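PDB 3DQQ: 3-oxo-tetronate kinase from Salmonella typhimurium, which probably catalyses the ATP-dependent phosphorylation of 3-oxo-tetronate to 3-oxo-tetronate 4-phosphate, as a member of the four-carbon acid sugar kinase family. Local coordinates for residues G258-M263 against A331-H336; Q266-Y271 against S410-A415; V280-C285 against H336-L341; T290-A295 against F342-A347; T355-A360 against A395-A400. All blocks are in the same frame, centred on the assembly; numbering follows the deposited sequence.

Contact 1: residues G258-M263 against A331-H336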
# COMPACT_ATOMS: atom_id res chain seq x y z
N GLY A 258 -7.60 -7.47 -11.28
CA GLY A 258 -6.18 -7.52 -10.87
C GLY A 258 -5.77 -6.57 -9.74
O GLY A 258 -4.77 -6.82 -9.09
N SER A 259 -6.53 -5.52 -9.49
CA SER A 259 -6.28 -4.55 -8.43
C SER A 259 -6.29 -5.13 -7.01
O SER A 259 -7.07 -6.03 -6.65
CB SER A 259 -7.30 -3.39 -8.54
OG SER A 259 -7.24 -2.40 -7.49
N CYS A 260 -5.42 -4.53 -6.21
CA CYS A 260 -5.20 -4.89 -4.82
C CYS A 260 -5.89 -3.98 -3.84
O CYS A 260 -5.72 -4.19 -2.66
CB CYS A 260 -3.66 -4.87 -4.49
SG CYS A 260 -2.53 -3.43 -5.12
N SER A 261 -6.67 -3.03 -4.32
CA SER A 261 -7.12 -1.90 -3.56
C SER A 261 -8.31 -2.15 -2.63
O SER A 261 -9.01 -3.13 -2.77
CB SER A 261 -7.49 -0.79 -4.55
OG SER A 261 -8.72 -1.05 -5.21
N GLN A 262 -8.56 -1.22 -1.70
CA GLN A 262 -9.69 -1.31 -0.79
C GLN A 262 -10.99 -1.41 -1.53
O GLN A 262 -11.85 -2.23 -1.20
CB GLN A 262 -9.71 -0.15 0.24
CG GLN A 262 -8.91 -0.58 1.56
CD GLN A 262 -8.79 0.50 2.73
OE1 GLN A 262 -8.88 1.74 2.51
NE2 GLN A 262 -8.60 -0.00 4.00
N MET A 263 -11.16 -0.57 -2.54
CA MET A 263 -12.44 -0.54 -3.22
C MET A 263 -12.57 -1.73 -4.14
O MET A 263 -13.63 -2.32 -4.23
CB MET A 263 -12.65 0.77 -3.96
CG MET A 263 -14.03 0.84 -4.62
SD MET A 263 -15.44 0.94 -3.48
CE MET A 263 -16.37 -0.46 -3.96
N ALA A 331 -1.85 -5.05 1.51
CA ALA A 331 -1.86 -5.35 0.09
C ALA A 331 -0.42 -5.34 -0.49
O ALA A 331 0.53 -4.81 0.12
CB ALA A 331 -2.75 -4.36 -0.65
N THR A 332 -0.27 -6.03 -1.63
CA THR A 332 0.91 -5.95 -2.52
C THR A 332 0.27 -5.99 -3.93
O THR A 332 -0.66 -6.78 -4.14
CB THR A 332 1.92 -7.13 -2.28
OG1 THR A 332 1.45 -8.31 -2.95
CG2 THR A 332 2.13 -7.42 -0.75
N GLU A 333 0.70 -5.15 -4.88
CA GLU A 333 -0.01 -5.11 -6.21
C GLU A 333 0.26 -6.37 -7.08
O GLU A 333 1.31 -7.02 -6.91
CB GLU A 333 0.29 -3.81 -6.99
CG GLU A 333 1.67 -3.18 -6.70
CD GLU A 333 1.90 -1.86 -7.45
OE1 GLU A 333 1.58 -1.80 -8.67
OE2 GLU A 333 2.41 -0.90 -6.81
N ALA A 334 -0.67 -6.70 -7.99
CA ALA A 334 -0.64 -8.01 -8.67
C ALA A 334 0.70 -8.27 -9.36
O ALA A 334 1.21 -7.45 -10.09
CB ALA A 334 -1.78 -8.16 -9.65
N SER A 335 1.27 -9.44 -9.11
CA SER A 335 2.61 -9.75 -9.59
C SER A 335 2.70 -9.87 -11.10
O SER A 335 1.69 -10.06 -11.80
CB SER A 335 3.07 -11.06 -9.00
OG SER A 335 2.28 -12.07 -9.53
N HIS A 336 3.93 -9.77 -11.58
CA HIS A 336 4.19 -9.95 -12.99
C HIS A 336 3.59 -11.27 -13.49
O HIS A 336 3.03 -11.30 -14.57
CB HIS A 336 5.69 -9.85 -13.32
CG HIS A 336 6.00 -10.20 -14.75
ND1 HIS A 336 6.36 -11.48 -15.15
CD2 HIS A 336 5.87 -9.46 -15.89
CE1 HIS A 336 6.49 -11.51 -16.47
NE2 HIS A 336 6.20 -10.30 -16.94
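An ST turn at Ser259 and serine N-caps at Ser261 and Ser335 shape two loops that meet at the surface of the nucleotide-binding C-terminal domain; residues 258-263 lead into helix 262-271, residues 331-336 into helix 336-351. No hydrogen bond joins them; the contact is apolar and van der Waals. Cys260 carries it: its SG, set between the backbone N and the carbonyl carbon (chi1 43°), is directed at the backbone of Glu333, while its CB lies 4.0 Å from Ala331 CB and also faces Thr332 O. Glu333 offers only the base of its side chain, its carboxylate leading away. At the other end the methyl of Ala334 rests on the carbonyl O of Gly258.

The polar bonds stay outside the interface. Ser259 OG, anti to its backbone N, accepts from Ser261 N at 3.3 Å, closing the ST turn on the side away from 331-336. Ser261 OG also bonds to Gly404 O. Ser259 and Gly404 are both probable ATP-binding residues, so the ST turn and the cap lie at the probable nucleotide site. Thr332 O, beside Cys260 CB at 3.6 Å, is itself held by Thr319 OG1.

Contact 2: residues Q266-Y271 against S410-A415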
# COMPACT_ATOMS: atom_id res chain seq x y z
N GLN A 266 -13.75 -4.50 -2.12
CA GLN A 266 -15.18 -4.45 -1.83
C GLN A 266 -16.00 -4.91 -3.01
O GLN A 266 -16.97 -5.66 -2.84
CB GLN A 266 -15.60 -3.04 -1.47
CG GLN A 266 -15.25 -2.64 -0.06
CD GLN A 266 -15.61 -1.18 0.20
OE1 GLN A 266 -14.72 -0.33 0.39
NE2 GLN A 266 -16.91 -0.88 0.17
N GLN A 267 -15.62 -4.45 -4.20
CA GLN A 267 -16.30 -4.82 -5.44
C GLN A 267 -16.24 -6.33 -5.70
O GLN A 267 -17.22 -6.91 -6.13
CB GLN A 267 -15.72 -4.03 -6.62
CG GLN A 267 -16.09 -2.55 -6.56
CD GLN A 267 -15.11 -1.61 -7.31
OE1 GLN A 267 -13.95 -1.95 -7.55
NE2 GLN A 267 -15.58 -0.42 -7.64
N VAL A 268 -15.11 -6.96 -5.40
CA VAL A 268 -14.96 -8.40 -5.64
C VAL A 268 -15.77 -9.17 -4.61
O VAL A 268 -16.50 -10.10 -4.95
CB VAL A 268 -13.48 -8.85 -5.61
CG1 VAL A 268 -13.35 -10.35 -5.56
CG2 VAL A 268 -12.76 -8.31 -6.83
N ALA A 269 -15.67 -8.75 -3.35
CA ALA A 269 -16.42 -9.39 -2.25
C ALA A 269 -17.93 -9.34 -2.54
O ALA A 269 -18.64 -10.32 -2.36
CB ALA A 269 -16.10 -8.74 -0.95
N PHE A 270 -18.41 -8.21 -3.07
CA PHE A 270 -19.83 -8.02 -3.38
C PHE A 270 -20.25 -8.86 -4.57
O PHE A 270 -21.09 -9.75 -4.44
CB PHE A 270 -20.10 -6.53 -3.66
CG PHE A 270 -21.52 -6.23 -4.06
CD1 PHE A 270 -22.52 -6.11 -3.10
CD2 PHE A 270 -21.85 -6.03 -5.41
CE1 PHE A 270 -23.83 -5.81 -3.47
CE2 PHE A 270 -23.16 -5.73 -5.80
CZ PHE A 270 -24.16 -5.63 -4.82
N TYR A 271 -19.62 -8.60 -5.72
CA TYR A 271 -19.94 -9.30 -6.95
C TYR A 271 -19.92 -10.82 -6.87
O TYR A 271 -20.70 -11.48 -7.56
CB TYR A 271 -18.98 -8.88 -8.06
CG TYR A 271 -19.41 -9.31 -9.44
CD1 TYR A 271 -18.68 -10.24 -10.15
CD2 TYR A 271 -20.55 -8.77 -10.03
CE1 TYR A 271 -19.07 -10.64 -11.43
CE2 TYR A 271 -20.95 -9.15 -11.29
CZ TYR A 271 -20.21 -10.09 -12.00
OH TYR A 271 -20.61 -10.47 -13.26
N SER A 410 -20.99 -1.75 -6.12
CA SER A 410 -21.69 -2.57 -7.09
C SER A 410 -21.24 -2.35 -8.54
O SER A 410 -21.92 -2.77 -9.47
CB SER A 410 -23.19 -2.31 -6.95
OG SER A 410 -23.47 -0.97 -7.29
N PHE A 411 -20.10 -1.71 -8.73
CA PHE A 411 -19.60 -1.40 -10.06
C PHE A 411 -19.76 -2.52 -11.09
O PHE A 411 -20.30 -2.30 -12.18
CB PHE A 411 -18.14 -1.04 -9.98
CG PHE A 411 -17.50 -0.74 -11.32
CD1 PHE A 411 -17.73 0.45 -11.96
CD2 PHE A 411 -16.63 -1.64 -11.90
CE1 PHE A 411 -17.14 0.72 -13.17
CE2 PHE A 411 -16.05 -1.37 -13.09
CZ PHE A 411 -16.31 -0.19 -13.74
N PHE A 412 -19.30 -3.72 -10.74
CA PHE A 412 -19.29 -4.83 -11.68
C PHE A 412 -20.70 -5.25 -12.07
O PHE A 412 -20.90 -5.82 -13.16
CB PHE A 412 -18.57 -6.05 -11.11
CG PHE A 412 -17.12 -5.86 -10.82
CD1 PHE A 412 -16.31 -5.16 -11.66
CD2 PHE A 412 -16.56 -6.43 -9.72
CE1 PHE A 412 -14.97 -4.99 -11.39
CE2 PHE A 412 -15.18 -6.28 -9.45
CZ PHE A 412 -14.40 -5.56 -10.29
N ILE A 413 -21.67 -5.03 -11.17
CA ILE A 413 -23.06 -5.25 -11.55
C ILE A 413 -23.56 -4.10 -12.43
O ILE A 413 -24.13 -4.34 -13.49
CB ILE A 413 -24.01 -5.42 -10.36
CG1 ILE A 413 -23.72 -6.71 -9.63
CG2 ILE A 413 -25.42 -5.53 -10.82
CD1 ILE A 413 -24.79 -7.09 -8.66
N ARG A 414 -23.33 -2.86 -12.01
CA ARG A 414 -23.92 -1.73 -12.73
C ARG A 414 -23.43 -1.71 -14.14
O ARG A 414 -24.23 -1.54 -15.05
CB ARG A 414 -23.66 -0.40 -12.02
CG ARG A 414 -24.31 -0.41 -10.61
CD ARG A 414 -24.47 0.97 -9.93
NE ARG A 414 -23.24 1.76 -10.07
CZ ARG A 414 -23.01 2.65 -11.03
NH1 ARG A 414 -23.91 2.93 -11.97
NH2 ARG A 414 -21.84 3.29 -11.03
N ALA A 415 -22.13 -1.96 -14.32
CA ALA A 415 -21.51 -2.06 -15.63
C ALA A 415 -22.34 -2.88 -16.61
O ALA A 415 -22.34 -2.63 -17.80
CB ALA A 415 -20.14 -2.67 -15.49
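Helix 266-271 and the first turn of helix 411-415 pack at 67° with their axes 9.6 Å apart, and Phe412 is the side chain wedged between them. Its CG stands anti to the carbonyl carbon, beside the backbone N (chi1 -63°), which directs the ring at the other helix. Phe412 CB lies over one face of the Tyr271 ring, 3.9 Å from its centroid, a CH-pi contact displaced toward the rim. Farther out, CD2 approaches Gln267 O and Tyr271 CB, the latter at the edge of the Phe412 ring. CE2 reaches Gln267 CB at 3.7 Å and Val268 CG2 at 4.1 Å, and CZ ends near Gln267 CB. The two rings thus form a T-shaped pair, the edge of Phe412 toward the face of Tyr271, with centroids 5.7 Å apart and planes at 73°.

Ile413 comes in at the edge of the Tyr271 ring with CG1, while its CD1 meets Phe270 CE2 at 3.6 Å, the two side chains crossing at about a right angle. The same CE2 touches Ser410 CB. Gln267 brings its amide to the base of Phe411, NE2 lying 3.5 Å from Phe411 CB, and donates to Asp408 O.

Phe412 also packs on strands 253-257, 312-314 and 356-360, and so lies between helix 266-271 and the strands. The contact is mainly apolar and aromatic, with no hydrogen bond between the segments; Tyr271 OH bonds to Ala310 O and Ser410 OG to Asp408 OD2, consistent with packing set largely by shape and ring orientation.

Contact 3: residues V280-C285 against H336-L341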
# COMPACT_ATOMS: atom_id res chain seq x y z
N VAL A 280 -7.52 -16.55 -8.90
CA VAL A 280 -6.31 -16.92 -9.59
C VAL A 280 -5.31 -17.52 -8.60
O VAL A 280 -4.91 -16.84 -7.66
CB VAL A 280 -5.66 -15.69 -10.22
CG1 VAL A 280 -4.33 -16.05 -10.81
CG2 VAL A 280 -6.57 -15.08 -11.25
N ASP A 281 -4.90 -18.78 -8.82
CA ASP A 281 -3.87 -19.41 -7.98
C ASP A 281 -2.46 -19.15 -8.49
O ASP A 281 -2.03 -19.63 -9.52
CB ASP A 281 -4.10 -20.91 -7.83
CG ASP A 281 -3.03 -21.58 -6.97
OD1 ASP A 281 -2.61 -21.03 -5.93
OD2 ASP A 281 -2.58 -22.67 -7.32
N VAL A 282 -1.75 -18.37 -7.73
CA VAL A 282 -0.38 -18.04 -8.01
C VAL A 282 0.51 -19.27 -8.18
O VAL A 282 1.41 -19.24 -9.01
CB VAL A 282 0.18 -17.17 -6.89
CG1 VAL A 282 1.63 -16.80 -7.19
CG2 VAL A 282 -0.68 -15.92 -6.76
N ALA A 283 0.30 -20.37 -7.45
CA ALA A 283 1.14 -21.55 -7.69
C ALA A 283 0.93 -22.14 -9.08
O ALA A 283 1.63 -23.03 -9.49
CB ALA A 283 0.96 -22.63 -6.63
N ARG A 284 -0.02 -21.63 -9.83
CA ARG A 284 -0.19 -22.10 -11.20
C ARG A 284 0.20 -21.08 -12.25
O ARG A 284 -0.09 -21.26 -13.43
CB ARG A 284 -1.63 -22.60 -11.41
CG ARG A 284 -1.90 -23.91 -10.69
CD ARG A 284 -3.39 -24.23 -10.72
NE ARG A 284 -3.70 -25.61 -10.39
CZ ARG A 284 -3.58 -26.11 -9.16
NH1 ARG A 284 -3.22 -25.34 -8.17
NH2 ARG A 284 -3.86 -27.36 -8.89
N CYS A 285 0.89 -20.02 -11.82
CA CYS A 285 1.36 -18.94 -12.72
C CYS A 285 2.88 -18.78 -12.77
O CYS A 285 3.41 -17.92 -13.47
CB CYS A 285 0.78 -17.61 -12.26
SG CYS A 285 -0.98 -17.58 -12.24
N HIS A 336 3.93 -9.77 -11.58
CA HIS A 336 4.19 -9.95 -12.99
C HIS A 336 3.59 -11.27 -13.49
O HIS A 336 3.03 -11.30 -14.57
CB HIS A 336 5.69 -9.85 -13.32
CG HIS A 336 6.00 -10.20 -14.75
ND1 HIS A 336 6.36 -11.48 -15.15
CD2 HIS A 336 5.87 -9.46 -15.89
CE1 HIS A 336 6.49 -11.51 -16.47
NE2 HIS A 336 6.20 -10.30 -16.94
N ALA A 337 3.67 -12.35 -12.70
CA ALA A 337 3.20 -13.65 -13.17
C ALA A 337 1.68 -13.69 -13.34
O ALA A 337 1.16 -14.24 -14.30
CB ALA A 337 3.65 -14.76 -12.24
N VAL A 338 0.96 -13.10 -12.40
CA VAL A 338 -0.46 -12.91 -12.54
C VAL A 338 -0.78 -12.00 -13.75
O VAL A 338 -1.64 -12.34 -14.56
CB VAL A 338 -1.09 -12.36 -11.24
CG1 VAL A 338 -2.51 -11.92 -11.48
CG2 VAL A 338 -1.04 -13.43 -10.18
N GLU A 339 -0.11 -10.87 -13.92
CA GLU A 339 -0.37 -10.08 -15.13
C GLU A 339 -0.08 -10.88 -16.41
O GLU A 339 -0.84 -10.84 -17.33
CB GLU A 339 0.39 -8.75 -15.14
CG GLU A 339 0.02 -7.75 -13.99
CD GLU A 339 -1.52 -7.58 -13.77
OE1 GLU A 339 -2.20 -6.90 -14.57
OE2 GLU A 339 -2.09 -8.10 -12.79
N ALA A 340 0.98 -11.64 -16.45
CA ALA A 340 1.25 -12.48 -17.59
C ALA A 340 0.08 -13.44 -17.83
O ALA A 340 -0.25 -13.73 -18.99
CB ALA A 340 2.55 -13.25 -17.40
N LEU A 341 -0.53 -13.94 -16.76
CA LEU A 341 -1.66 -14.86 -16.93
C LEU A 341 -2.83 -14.12 -17.57
O LEU A 341 -3.38 -14.61 -18.57
CB LEU A 341 -2.11 -15.50 -15.62
CG LEU A 341 -3.42 -16.30 -15.75
CD1 LEU A 341 -3.15 -17.76 -16.14
CD2 LEU A 341 -4.22 -16.19 -14.50
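Three side chains of the loop 280-285 lie against one side of the first turns of helix 336-351. Val280 and Leu341 reach toward each other tip to tip, CG1 of Val280 3.7 Å from CD2 of Leu341; in both residues a branch anti to the backbone N makes this possible. Val282 CG2 and Val280 CG1 both approach Val338 CG2, the former at 4.2 Å. At the end of the loop Cys285 stands over Ala337: its carbonyl O is 3.4 Å from Ala337 CB, and its SG, anti to the carbonyl carbon (chi1 -59°), swings along the helix to Leu341 CB at 4.1 Å.

A second shell shapes the loop. Residues 282-283 form a short 3-10 turn, closed by Arg284 N to Asp281 O and Cys285 N to Val282 O. On the side of the loop away from the helix, Arg284 NH1 makes a salt bridge to Asp281 OD2 at 2.9 Å, approaching from above the carboxylate plane, and Asp281 OD1 takes a weak bond from Ala283 N. Asp281 N in turn bonds to Tyr294 OH of helix 288-304, and Asp281 and Ala283 pack on His135 of the second subunit.

The contact packs a strand-to-helix connection, from 277-279 to 288-304, on a helix of the nucleotide-binding C-terminal domain through a hydrophobic interior, characteristic of the layered alpha/beta build of this domain.

Contact 4: residues T290-A295 against F342-A347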
# COMPACT_ATOMS: atom_id res chain seq x y z
N THR A 290 2.96 -23.57 -17.38
CA THR A 290 1.86 -23.62 -16.45
C THR A 290 0.94 -22.46 -16.73
O THR A 290 -0.25 -22.65 -16.86
CB THR A 290 2.33 -23.69 -15.01
OG1 THR A 290 3.33 -24.69 -14.94
CG2 THR A 290 1.20 -24.12 -14.12
N ARG A 291 1.47 -21.28 -16.92
CA ARG A 291 0.58 -20.16 -17.28
C ARG A 291 -0.28 -20.45 -18.51
O ARG A 291 -1.47 -20.17 -18.52
CB ARG A 291 1.37 -18.90 -17.55
CG ARG A 291 1.48 -18.02 -16.40
CD ARG A 291 2.08 -16.69 -16.81
NE ARG A 291 3.32 -16.58 -16.09
CZ ARG A 291 4.52 -16.69 -16.62
NH1 ARG A 291 4.68 -16.83 -17.92
NH2 ARG A 291 5.57 -16.61 -15.84
N GLU A 292 0.34 -20.97 -19.54
CA GLU A 292 -0.35 -21.22 -20.77
C GLU A 292 -1.50 -22.18 -20.56
O GLU A 292 -2.63 -21.90 -20.95
CB GLU A 292 0.63 -21.72 -21.81
CG GLU A 292 1.24 -20.55 -22.65
CD GLU A 292 2.68 -20.85 -23.18
OE1 GLU A 292 2.91 -21.95 -23.80
OE2 GLU A 292 3.58 -19.97 -22.96
N ALA A 293 -1.24 -23.29 -19.89
CA ALA A 293 -2.30 -24.25 -19.61
C ALA A 293 -3.39 -23.65 -18.70
O ALA A 293 -4.58 -23.86 -18.95
CB ALA A 293 -1.73 -25.49 -19.05
N TYR A 294 -2.98 -22.87 -17.69
CA TYR A 294 -3.94 -22.31 -16.71
C TYR A 294 -4.86 -21.29 -17.39
O TYR A 294 -6.07 -21.26 -17.14
CB TYR A 294 -3.18 -21.70 -15.50
CG TYR A 294 -4.00 -21.34 -14.25
CD1 TYR A 294 -5.08 -22.10 -13.84
CD2 TYR A 294 -3.64 -20.27 -13.45
CE1 TYR A 294 -5.80 -21.78 -12.68
CE2 TYR A 294 -4.36 -19.94 -12.30
CZ TYR A 294 -5.43 -20.71 -11.92
OH TYR A 294 -6.15 -20.41 -10.78
N ALA A 295 -4.30 -20.48 -18.26
CA ALA A 295 -5.08 -19.55 -19.06
C ALA A 295 -6.11 -20.32 -19.89
O ALA A 295 -7.28 -19.97 -19.90
CB ALA A 295 -4.15 -18.74 -19.95
N PHE A 342 -3.20 -12.98 -16.99
CA PHE A 342 -4.31 -12.18 -17.52
C PHE A 342 -4.14 -11.85 -19.00
O PHE A 342 -5.09 -11.80 -19.80
CB PHE A 342 -4.48 -10.89 -16.73
CG PHE A 342 -5.32 -11.04 -15.51
CD1 PHE A 342 -6.61 -11.51 -15.59
CD2 PHE A 342 -4.83 -10.70 -14.27
CE1 PHE A 342 -7.40 -11.65 -14.45
CE2 PHE A 342 -5.63 -10.84 -13.12
CZ PHE A 342 -6.92 -11.32 -13.23
N SER A 343 -2.89 -11.63 -19.37
CA SER A 343 -2.57 -11.37 -20.76
C SER A 343 -3.02 -12.51 -21.67
O SER A 343 -3.76 -12.27 -22.63
CB SER A 343 -1.08 -11.18 -20.89
OG SER A 343 -0.82 -10.92 -22.22
N LEU A 344 -2.58 -13.73 -21.38
CA LEU A 344 -2.97 -14.89 -22.14
C LEU A 344 -4.49 -15.17 -22.07
O LEU A 344 -5.10 -15.67 -23.03
CB LEU A 344 -2.26 -16.11 -21.61
CG LEU A 344 -0.75 -16.14 -21.75
CD1 LEU A 344 -0.15 -17.09 -20.70
CD2 LEU A 344 -0.39 -16.55 -23.18
N LEU A 345 -5.07 -14.88 -20.92
CA LEU A 345 -6.45 -15.23 -20.64
C LEU A 345 -7.35 -14.36 -21.52
O LEU A 345 -8.31 -14.86 -22.15
CB LEU A 345 -6.73 -15.03 -19.15
CG LEU A 345 -8.14 -15.27 -18.66
CD1 LEU A 345 -8.69 -16.56 -19.20
CD2 LEU A 345 -8.15 -15.27 -17.14
N ALA A 346 -7.01 -13.07 -21.60
CA ALA A 346 -7.82 -12.11 -22.34
C ALA A 346 -7.85 -12.48 -23.80
O ALA A 346 -8.91 -12.53 -24.39
CB ALA A 346 -7.28 -10.68 -22.17
N ALA A 347 -6.69 -12.78 -24.37
CA ALA A 347 -6.67 -13.18 -25.80
C ALA A 347 -7.61 -14.37 -26.02
O ALA A 347 -8.47 -14.33 -26.89
CB ALA A 347 -5.26 -13.50 -26.28
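Helix segments 290-295 and 342-347 run side by side at a crossing angle of -38°, their axes 8.9 Å apart, and come nearest at Ala295 and Leu345, whose CA atoms are 4.8 Å from each other. The small alanine permits this approach. Its methyl points at the other helix and meets Leu344 CB at 3.6 Å.

Leu344 supplies most of the rest. With CG anti to the carbonyl carbon, beside the backbone N (chi1 -65°), it extends CD1 back along helix 290-295 by one turn, to Arg291 CB at 3.9 Å and toward Arg291 O. The same methyl lies 4.2 Å from Glu292 CG, so the aliphatic bases of two charged residues border it. Leu345 differs, with CG anti to the backbone N (chi1 177°), and sets CD1 3.8 Å from Ala295 O.

The charged end of Arg291 leaves the interface: its chain bends at chi3, and NE makes a weak hydrogen bond to Cys285 O. Deeper in the domain Leu345 packs on Ile313 of strand 312-314, while Phe342 and Ala346 lean on helix 362-371, so helix 336-351 sits between two other helices.

No hydrogen bond or salt bridge crosses between the segments. Mostly methyl and methylene groups make the contact, with some backbone atoms beside them, consistent with hydrophobic packing rather than polar bonds between the helices.

Contact 5: residues T355-A360 against A395-A400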
# COMPACT_ATOMS: atom_id res chain seq x y z
N THR A 355 -16.98 -10.65 -25.51
CA THR A 355 -17.15 -9.42 -26.26
C THR A 355 -17.03 -8.17 -25.36
O THR A 355 -16.63 -7.13 -25.84
CB THR A 355 -18.50 -9.47 -27.03
OG1 THR A 355 -18.44 -8.62 -28.15
CG2 THR A 355 -19.63 -9.00 -26.18
N ARG A 356 -17.36 -8.29 -24.08
CA ARG A 356 -17.30 -7.23 -23.11
C ARG A 356 -16.36 -7.58 -21.96
O ARG A 356 -16.56 -8.57 -21.29
CB ARG A 356 -18.68 -7.01 -22.53
CG ARG A 356 -19.60 -6.29 -23.49
CD ARG A 356 -20.92 -5.93 -22.83
NE ARG A 356 -21.69 -7.15 -22.70
CZ ARG A 356 -22.60 -7.39 -21.77
NH1 ARG A 356 -22.94 -6.50 -20.84
NH2 ARG A 356 -23.22 -8.55 -21.80
N PHE A 357 -15.38 -6.73 -21.69
CA PHE A 357 -14.39 -6.99 -20.67
C PHE A 357 -14.43 -5.91 -19.60
O PHE A 357 -14.12 -4.75 -19.87
CB PHE A 357 -13.02 -6.97 -21.30
CG PHE A 357 -12.73 -8.13 -22.17
CD1 PHE A 357 -11.85 -9.12 -21.76
CD2 PHE A 357 -13.32 -8.25 -23.41
CE1 PHE A 357 -11.57 -10.22 -22.60
CE2 PHE A 357 -13.04 -9.35 -24.24
CZ PHE A 357 -12.17 -10.32 -23.83
N ILE A 358 -14.82 -6.28 -18.39
CA ILE A 358 -14.86 -5.37 -17.28
C ILE A 358 -13.57 -5.62 -16.50
O ILE A 358 -13.38 -6.69 -15.97
CB ILE A 358 -16.14 -5.62 -16.44
CG1 ILE A 358 -17.38 -5.49 -17.34
CG2 ILE A 358 -16.21 -4.67 -15.23
CD1 ILE A 358 -18.68 -6.02 -16.73
N VAL A 359 -12.67 -4.66 -16.46
CA VAL A 359 -11.35 -4.91 -15.92
C VAL A 359 -11.07 -3.95 -14.76
O VAL A 359 -11.30 -2.74 -14.87
CB VAL A 359 -10.28 -4.75 -17.01
CG1 VAL A 359 -8.89 -5.06 -16.47
CG2 VAL A 359 -10.62 -5.63 -18.21
N ALA A 360 -10.61 -4.50 -13.63
CA ALA A 360 -10.23 -3.71 -12.46
C ALA A 360 -8.71 -3.73 -12.30
O ALA A 360 -8.09 -4.80 -12.29
CB ALA A 360 -10.88 -4.26 -11.22
N ALA A 395 -11.37 -4.03 -33.31
CA ALA A 395 -11.74 -5.34 -32.87
C ALA A 395 -13.14 -5.09 -32.37
O ALA A 395 -13.45 -4.00 -31.90
CB ALA A 395 -10.81 -5.81 -31.77
N PRO A 396 -14.01 -6.06 -32.50
CA PRO A 396 -15.38 -5.91 -31.99
C PRO A 396 -15.42 -6.27 -30.50
O PRO A 396 -15.92 -7.33 -30.12
CB PRO A 396 -16.16 -6.91 -32.82
CG PRO A 396 -15.14 -8.03 -33.08
CD PRO A 396 -13.78 -7.38 -33.12
N VAL A 397 -14.90 -5.37 -29.67
CA VAL A 397 -14.69 -5.62 -28.27
C VAL A 397 -15.06 -4.35 -27.52
O VAL A 397 -14.81 -3.28 -27.99
CB VAL A 397 -13.22 -5.97 -28.07
CG1 VAL A 397 -12.78 -5.80 -26.62
CG2 VAL A 397 -12.96 -7.39 -28.57
N SER A 398 -15.65 -4.50 -26.34
CA SER A 398 -16.04 -3.38 -25.50
C SER A 398 -15.35 -3.56 -24.17
O SER A 398 -15.27 -4.67 -23.66
CB SER A 398 -17.54 -3.38 -25.25
OG SER A 398 -18.28 -3.18 -26.44
N LEU A 399 -14.86 -2.45 -23.61
CA LEU A 399 -14.03 -2.49 -22.41
C LEU A 399 -14.60 -1.52 -21.38
O LEU A 399 -15.08 -0.46 -21.75
CB LEU A 399 -12.63 -2.03 -22.78
CG LEU A 399 -11.57 -2.99 -23.33
CD1 LEU A 399 -12.13 -3.98 -24.26
CD2 LEU A 399 -10.51 -2.20 -24.05
N ALA A 400 -14.57 -1.88 -20.11
CA ALA A 400 -14.81 -0.91 -19.06
C ALA A 400 -13.63 -1.03 -18.12
O ALA A 400 -13.55 -1.99 -17.37
CB ALA A 400 -16.08 -1.18 -18.36
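Strands 356-360 and 398-400 run parallel, with axes 4.7 Å apart, as neighbours in the beta-sheet of the nucleotide-binding C-terminal domain. A ladder of four main-chain hydrogen bonds joins them. Ser398 N donates to Thr355 O at 2.9 Å, nearly along the C=O axis, and Ser398 O accepts from Phe357 N, so Ser398 uses both its N-H and its carbonyl on this edge. Phe357 does likewise, its O taking Ala400 N at 2.9 Å. The last rung, Val359 N to Ala400 O, is the straightest, at 173°. CA-H...O contacts accompany the ladder, among them Arg356 CA to Ser398 O at 3.3 Å. The opposite edge of strand 356-360 bonds to strand 253-257, where Arg356 and Ile358 pair with Val254.

The polar side chains find partners beyond the two strands. Ser398 OG bonds to Asn391 OD1 and Leu249 N, and Arg356 NH2 to Gly251 O; Arg356 CG lies 4.0 Å from Ser398 CB on the same face. Ile358 and Ala400 share that face, Ile358 packing against helix 411-417. On the other face Phe357 crosses Val397 obliquely, Phe357 CD2 lying 4.1 Å from Val397 CG1. Phe357 CB is 4.3 Å from Leu399 CD1.

The paired backbone groups are satisfied within the sheet, so the strands can be buried; Phe357, Val397 and Leu399 give one side an apolar cover, while Arg356 and Ser398 add polar groups to the other. Strand 356-360 leads straight to Gly361 and Gly362, probable ATP-binding residues.

How the contacts relate
All five contacts lie in the nucleotide-binding C-terminal domain. Along the chain, the first segments of contacts 1 to 4 come in order, before any of their partners. Contacts 1 and 2 share helix 262-271, their centres about 16 Å apart; the second segments of contacts 3 and 4 follow one another on helix 336-351, with contact centres about 9 Å apart, and contacts 1 and 3 share His336. Contact 5 pairs two neighbouring strands of the sheet: Ile358 packs on Phe412 of contact 2, and Ala360 O meets Gly258 N and Ser259 N of contact 1. Contacts 2 and 3, about 22 Å apart between centres, do not touch. Helices thus pack around strands whose ends reach the probable ATP site.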